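Local structure of F5/8 type C domain protein (Bacteroides ovatus, 4ZRX) at residues F50-F55 / H98-C103; S290-W295 / N328-R333. The protein is a putative alpha-L-fucosidase that probably removes terminal L-fucose from glycans and carries an F5/8 type C domain likely to bind carbohydrate. All coordinates share one frame; numbering follows the deposited sequence.

In the fold
Both contacts belong to the alpha-L-fucosidase domain, a TIM-barrel family, and both lie where barrel strands run out into loops. Contact 1 joins what follows strand 44-48 to what follows strand 91-97; contact 2 joins the loops after strands 279-290 and 324-328. Strand 44-48 pairs in parallel with both 91-97 and 324-328, which brings the two sites together, their centres about 13 Å apart. Along the chain contact 1 closes before contact 2 opens. They touch directly, R333 NE probably hydrogen-bonded to T54 O and F50 CE1 packed against D332 O, so they adjoin at the C-terminal ends of barrel strands, where TIM-barrel enzymes place their active sites and this one probably binds its sugar.

Contact 1 (F50-F55 / H98-C103); sequences FGINTF and HHDGFC. With EDO (1,2-ethanediol), chain D.
I52 and F102 make the apolar half of this contact. The two side chains cross at about a right angle, and CD1 of I52 sits over one face of the F102 ring in a CH-pi contact, 4.2 Å from the ring centroid. CG2 of I52, the other branch, packs on F102 CB and lies 3.4 Å from D100 OD1.

The polar half runs through water. N53 and D100 reach toward each other tip to tip, amide and carboxylate planes 55° apart, and ordered water joins them. One molecule accepts from N53 ND2, donates to D100 OD2 at 2.7 Å and meets H98 ND1 in the plane of the imidazole; a second accepts from N53 N and donates to that same OD2. Two water hydrogens therefore grip OD2. The other carboxylate oxygen is used locally: with CG of D100 held between its own backbone N and carbonyl carbon (chi1 60°), OD1 accepts from F102 N at 3.0 Å from above the carboxylate plane, closing an Asx turn. This turn overlaps the type I beta turn H98-G101.

At the far edge of H98, NE2 makes a nearly straight hydrogen bond of 2.9 Å to O1 of an ethanediol, probably from the crystallisation liquor, which H49 and E230 also bind, consistent with a pocket at this end of the barrel.

The H98 ring meets Y144 of strand 140-145 almost parallel, and F102 packs against F70 and H112. The contact thus bridges neighbouring parallel strands of the TIM barrel, joining the start of helix 52-56, just beyond strand 44-48, to the loop leaving strand 91-97.

Contact 2 (S290-W295 / N328-R333); sequences SIRPGW and NIPPDR
The W295 indole carries CB of S290 on one face, 3.8 Å above its plane and toward the rim, while CB of N328 meets the ring edge, 3.5 Å from CE3. Ring and side-chain amide of N328 are turned 61° apart, and H49 also stacks on the indole. S290 and N328 stand at the ends of two neighbouring parallel strands of the TIM barrel, 279-290 and 324-328, paired in a parallel bridge with their side chains on the same side of the sheet.

N328 extends with CG anti to its backbone N (chi1 172°), which carries ND2 into the loop 290-295. There it donates twice: to S290 OG, in the amide plane, and to W295 O at 2.8 Å, on a carbonyl lone pair but more bent. OD1 is taken by H49 ND1, so the amide's orientation is fixed from both ends.

S290 OG is the hub, donating to G294 O at 2.7 Å and accepting from both N328 ND2 and R292 N, the latter closing an ST turn. An alanine here would probably leave N328 ND2, R292 N and G294 O each without this partner and the loop less firmly held.

Beyond the strand ends, I291 CG2 packs on I329 CG1 and P330 CD. CD of R292 lies 3.6 Å from P330 CG, its guanidinium continuing to salt bridges with D341 and D302. The backbone link is nearly straight: I291 N donates to N328 O at 2.9 Å, with 172° at the hydrogen.

Contact 1 (F50-F55 / H98-C103)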
loop_
_atom_site.group_PDB
_atom_site.type_symbol
_atom_site.label_atom_id
_atom_site.label_comp_id
_atom_site.label_asym_id
_atom_site.label_seq_id
_atom_site.Cartn_x
_atom_site.Cartn_y
_atom_site.Cartn_z
ATOM N N PHE A 50 -12.729 -10.762 4.492
ATOM C CA PHE A 50 -14.055 -11.293 4.304
ATOM C C PHE A 50 -14.486 -11.933 5.606
ATOM O O PHE A 50 -13.711 -12.584 6.308
ATOM C CB PHE A 50 -14.044 -12.314 3.177
ATOM C CG PHE A 50 -15.415 -12.794 2.804
ATOM C CD1 PHE A 50 -16.363 -11.918 2.280
ATOM C CD2 PHE A 50 -15.731 -14.132 2.940
ATOM C CE1 PHE A 50 -17.611 -12.375 1.904
ATOM C CE2 PHE A 50 -17.004 -14.574 2.621
ATOM C CZ PHE A 50 -17.939 -13.714 2.069
ATOM N N GLY A 51 -15.714 -11.686 6.011
ATOM C CA GLY A 51 -16.245 -12.258 7.244
ATOM C C GLY A 51 -17.569 -11.666 7.633
ATOM O O GLY A 51 -18.314 -11.127 6.789
ATOM N N ILE A 52 -17.872 -11.757 8.923
ATOM C CA ILE A 52 -19.128 -11.195 9.380
ATOM C C ILE A 52 -19.140 -9.655 9.214
ATOM O O ILE A 52 -20.196 -9.080 8.952
ATOM C CB ILE A 52 -19.396 -11.674 10.807
ATOM C CG1 ILE A 52 -20.894 -11.564 11.137
ATOM C CG2 ILE A 52 -18.503 -10.955 11.749
ATOM C CD1 ILE A 52 -21.392 -12.747 11.872
ATOM N N ASN A 53 -17.975 -9.017 9.273
ATOM C CA ASN A 53 -17.893 -7.565 9.087
ATOM C C ASN A 53 -18.384 -7.142 7.714
ATOM O O ASN A 53 -18.884 -6.012 7.532
ATOM C CB ASN A 53 -16.481 -7.045 9.245
ATOM C CG ASN A 53 -15.957 -7.103 10.634
ATOM O OD1 ASN A 53 -16.617 -7.499 11.592
ATOM N ND2 ASN A 53 -14.723 -6.706 10.755
ATOM N N THR A 54 -18.238 -8.027 6.717
ATOM C CA THR A 54 -18.734 -7.736 5.392
ATOM C C THR A 54 -20.248 -7.481 5.423
ATOM O O THR A 54 -20.769 -6.686 4.625
ATOM C CB THR A 54 -18.455 -8.929 4.453
ATOM O OG1 THR A 54 -17.071 -9.277 4.516
ATOM C CG2 THR A 54 -18.871 -8.643 3.019
ATOM N N PHE A 55 -20.941 -8.170 6.336
ATOM C CA PHE A 55 -22.405 -8.130 6.441
ATOM C C PHE A 55 -22.928 -7.105 7.426
ATOM O O PHE A 55 -24.115 -6.737 7.359
ATOM C CB PHE A 55 -22.959 -9.529 6.716
ATOM C CG PHE A 55 -22.653 -10.457 5.590
ATOM C CD1 PHE A 55 -23.491 -10.557 4.501
ATOM C CD2 PHE A 55 -21.437 -11.124 5.569
ATOM C CE1 PHE A 55 -23.159 -11.375 3.405
ATOM C CE2 PHE A 55 -21.082 -11.899 4.475
ATOM C CZ PHE A 55 -21.941 -12.012 3.388
ATOM N N HIS A 98 -11.049 -12.736 11.937
ATOM C CA HIS A 98 -10.657 -11.371 12.249
ATOM C C HIS A 98 -10.903 -11.098 13.747
ATOM O O HIS A 98 -11.100 -12.024 14.497
ATOM C CB HIS A 98 -11.332 -10.378 11.278
ATOM C CG HIS A 98 -10.563 -9.119 11.095
ATOM N ND1 HIS A 98 -10.800 -7.986 11.831
ATOM C CD2 HIS A 98 -9.521 -8.821 10.282
ATOM C CE1 HIS A 98 -9.945 -7.044 11.485
ATOM N NE2 HIS A 98 -9.133 -7.532 10.567
ATOM N N HIS A 99 -10.735 -9.844 14.185
ATOM C CA HIS A 99 -10.715 -9.523 15.646
ATOM C C HIS A 99 -12.004 -9.884 16.346
ATOM O O HIS A 99 -12.008 -10.237 17.534
ATOM C CB HIS A 99 -10.438 -8.051 15.899
ATOM C CG HIS A 99 -9.208 -7.532 15.206
ATOM N ND1 HIS A 99 -8.055 -8.276 15.071
ATOM C CD2 HIS A 99 -8.944 -6.322 14.659
ATOM C CE1 HIS A 99 -7.142 -7.554 14.435
ATOM N NE2 HIS A 99 -7.651 -6.359 14.192
ATOM N N ASP A 100 -13.074 -9.836 15.578
ATOM C CA ASP A 100 -14.426 -10.221 16.043
ATOM C C ASP A 100 -14.551 -11.684 16.426
ATOM O O ASP A 100 -15.469 -12.059 17.163
ATOM C CB ASP A 100 -15.442 -9.861 14.963
ATOM C CG ASP A 100 -15.176 -10.546 13.681
ATOM O OD1 ASP A 100 -15.679 -11.673 13.585
ATOM O OD2 ASP A 100 -14.463 -9.990 12.814
ATOM N N GLY A 101 -13.652 -12.536 15.945
ATOM C CA GLY A 101 -13.609 -13.915 16.393
ATOM C C GLY A 101 -14.458 -14.898 15.630
ATOM O O GLY A 101 -14.443 -16.110 15.943
ATOM N N PHE A 102 -15.182 -14.391 14.627
ATOM C CA PHE A 102 -16.001 -15.221 13.764
ATOM C C PHE A 102 -15.175 -16.056 12.774
ATOM O O PHE A 102 -14.454 -15.510 11.973
ATOM C CB PHE A 102 -17.026 -14.368 13.012
ATOM C CG PHE A 102 -17.941 -15.190 12.156
ATOM C CD1 PHE A 102 -19.025 -15.884 12.726
ATOM C CD2 PHE A 102 -17.747 -15.272 10.797
ATOM C CE1 PHE A 102 -19.868 -16.646 11.911
ATOM C CE2 PHE A 102 -18.582 -16.044 10.023
ATOM C CZ PHE A 102 -19.630 -16.709 10.576
ATOM N N CYS A 103 -15.242 -17.374 12.887
ATOM C CA CYS A 103 -14.411 -18.261 12.063
ATOM C C CYS A 103 -15.102 -18.591 10.759
ATOM O O CYS A 103 -16.255 -19.050 10.749
ATOM C CB CYS A 103 -14.086 -19.527 12.816
ATOM S SG CYS A 103 -13.132 -19.165 14.270
HETATM C C1 EDO D . -5.494 -6.324 8.950
HETATM O O1 EDO D . -6.900 -6.233 9.177
HETATM C C2 EDO D . -5.005 -4.959 8.505
HETATM O O2 EDO D . -5.408 -3.978 9.475
HETATM O O HOH W 1 -13.248 -7.618 13.257
HETATM O O HOH W 2 -15.391 -10.240 10.123
#

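Contact 2 (S290-W295 / N328-R333)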
loop_
_atom_site.group_PDB
_atom_site.type_symbol
_atom_site.label_atom_id
_atom_site.label_comp_id
_atom_site.label_asym_id
_atom_site.label_seq_id
_atom_site.Cartn_x
_atom_site.Cartn_y
_atom_site.Cartn_z
ATOM N N SER A 290 -5.152 -1.472 1.294
ATOM C CA SER A 290 -6.374 -1.874 0.617
ATOM C C SER A 290 -6.624 -1.137 -0.693
ATOM O O SER A 290 -6.204 -0.014 -0.879
ATOM C CB SER A 290 -7.564 -1.682 1.580
ATOM O OG SER A 290 -8.788 -2.127 1.020
ATOM N N ILE A 291 -7.248 -1.822 -1.618
ATOM C CA ILE A 291 -7.746 -1.199 -2.870
ATOM C C ILE A 291 -8.833 -0.170 -2.655
ATOM O O ILE A 291 -9.104 0.662 -3.573
ATOM C CB ILE A 291 -8.142 -2.255 -3.916
ATOM C CG1 ILE A 291 -7.925 -1.695 -5.314
ATOM C CG2 ILE A 291 -9.570 -2.766 -3.663
ATOM C CD1 ILE A 291 -8.228 -2.727 -6.457
ATOM N N ARG A 292 -9.458 -0.224 -1.479
ATOM C CA ARG A 292 -10.523 0.697 -1.076
ATOM C C ARG A 292 -10.095 1.425 0.180
ATOM O O ARG A 292 -9.080 1.073 0.776
ATOM C CB ARG A 292 -11.806 -0.095 -0.787
ATOM C CG ARG A 292 -12.502 -0.634 -2.040
ATOM C CD ARG A 292 -13.193 -1.976 -1.863
ATOM N NE ARG A 292 -14.046 -2.223 -3.017
ATOM C CZ ARG A 292 -15.308 -1.810 -3.140
ATOM N NH1 ARG A 292 -15.987 -1.238 -2.145
ATOM N NH2 ARG A 292 -15.931 -2.069 -4.269
ATOM N N PRO A 293 -10.880 2.392 0.653
ATOM C CA PRO A 293 -10.466 3.053 1.910
ATOM C C PRO A 293 -10.458 2.098 3.118
ATOM O O PRO A 293 -9.525 2.143 3.918
ATOM C CB PRO A 293 -11.511 4.142 2.084
ATOM C CG PRO A 293 -11.876 4.496 0.709
ATOM C CD PRO A 293 -11.910 3.181 -0.041
ATOM N N GLY A 294 -11.470 1.245 3.220
ATOM C CA GLY A 294 -11.560 0.251 4.271
ATOM C C GLY A 294 -11.007 -1.119 3.800
ATOM O O GLY A 294 -10.771 -1.322 2.620
ATOM N N TRP A 295 -10.735 -1.995 4.748
ATOM C CA TRP A 295 -10.336 -3.357 4.482
ATOM C C TRP A 295 -11.477 -4.245 4.093
ATOM O O TRP A 295 -11.326 -5.135 3.250
ATOM C CB TRP A 295 -9.582 -3.938 5.696
ATOM C CG TRP A 295 -8.321 -3.193 6.055
ATOM C CD1 TRP A 295 -8.156 -2.285 7.065
ATOM C CD2 TRP A 295 -7.069 -3.335 5.415
ATOM N NE1 TRP A 295 -6.852 -1.824 7.071
ATOM C CE2 TRP A 295 -6.169 -2.453 6.050
ATOM C CE3 TRP A 295 -6.609 -4.139 4.396
ATOM C CZ2 TRP A 295 -4.806 -2.387 5.684
ATOM C CZ3 TRP A 295 -5.300 -4.032 3.994
ATOM C CH2 TRP A 295 -4.395 -3.182 4.657
ATOM N N ASN A 328 -5.110 -5.600 -0.569
ATOM C CA ASN A 328 -6.376 -6.188 -0.173
ATOM C C ASN A 328 -7.485 -5.864 -1.133
ATOM O O ASN A 328 -7.666 -4.696 -1.473
ATOM C CB ASN A 328 -6.782 -5.640 1.198
ATOM C CG ASN A 328 -8.177 -6.062 1.601
ATOM O OD1 ASN A 328 -8.439 -7.242 1.958
ATOM N ND2 ASN A 328 -9.128 -5.086 1.563
ATOM N N ILE A 329 -8.248 -6.888 -1.468
ATOM C CA ILE A 329 -9.443 -6.721 -2.311
ATOM C C ILE A 329 -10.557 -7.482 -1.592
ATOM O O ILE A 329 -10.488 -8.728 -1.464
ATOM C CB ILE A 329 -9.247 -7.302 -3.757
ATOM C CG1 ILE A 329 -8.068 -6.584 -4.456
ATOM C CG2 ILE A 329 -10.535 -7.127 -4.545
ATOM C CD1 ILE A 329 -6.827 -7.307 -4.348
ATOM N N PRO A 330 -11.561 -6.760 -1.116
ATOM C CA PRO A 330 -12.539 -7.440 -0.239
ATOM C C PRO A 330 -13.736 -7.990 -0.980
ATOM O O PRO A 330 -14.449 -7.204 -1.591
ATOM C CB PRO A 330 -13.008 -6.337 0.662
ATOM C CG PRO A 330 -12.849 -5.079 -0.159
ATOM C CD PRO A 330 -11.727 -5.301 -1.107
ATOM N N PRO A 331 -14.034 -9.283 -0.863
ATOM C CA PRO A 331 -15.273 -9.795 -1.443
ATOM C C PRO A 331 -16.491 -9.172 -0.773
ATOM O O PRO A 331 -16.472 -8.839 0.412
ATOM C CB PRO A 331 -15.190 -11.293 -1.197
ATOM C CG PRO A 331 -13.720 -11.578 -1.086
ATOM C CD PRO A 331 -13.178 -10.364 -0.330
ATOM N N ASP A 332 -17.558 -9.015 -1.544
ATOM C CA ASP A 332 -18.754 -8.342 -1.097
ATOM C C ASP A 332 -19.819 -9.282 -0.470
ATOM O O ASP A 332 -19.506 -10.446 -0.129
ATOM C CB ASP A 332 -19.299 -7.543 -2.291
ATOM C CG ASP A 332 -19.903 -8.381 -3.367
ATOM O OD1 ASP A 332 -20.048 -9.610 -3.238
ATOM O OD2 ASP A 332 -20.286 -7.732 -4.388
ATOM N N ARG A 333 -21.049 -8.763 -0.283
ATOM C CA ARG A 333 -22.102 -9.573 0.367
ATOM C C ARG A 333 -22.677 -10.661 -0.538
ATOM O O ARG A 333 -23.393 -11.556 -0.062
ATOM C CB ARG A 333 -23.206 -8.693 0.916
ATOM C CG ARG A 333 -22.735 -7.790 2.003
ATOM C CD ARG A 333 -23.878 -7.002 2.625
ATOM N NE ARG A 333 -23.350 -6.000 3.554
ATOM C CZ ARG A 333 -24.072 -5.091 4.186
ATOM N NH1 ARG A 333 -25.400 -5.075 4.032
ATOM N NH2 ARG A 333 -23.457 -4.203 4.976
#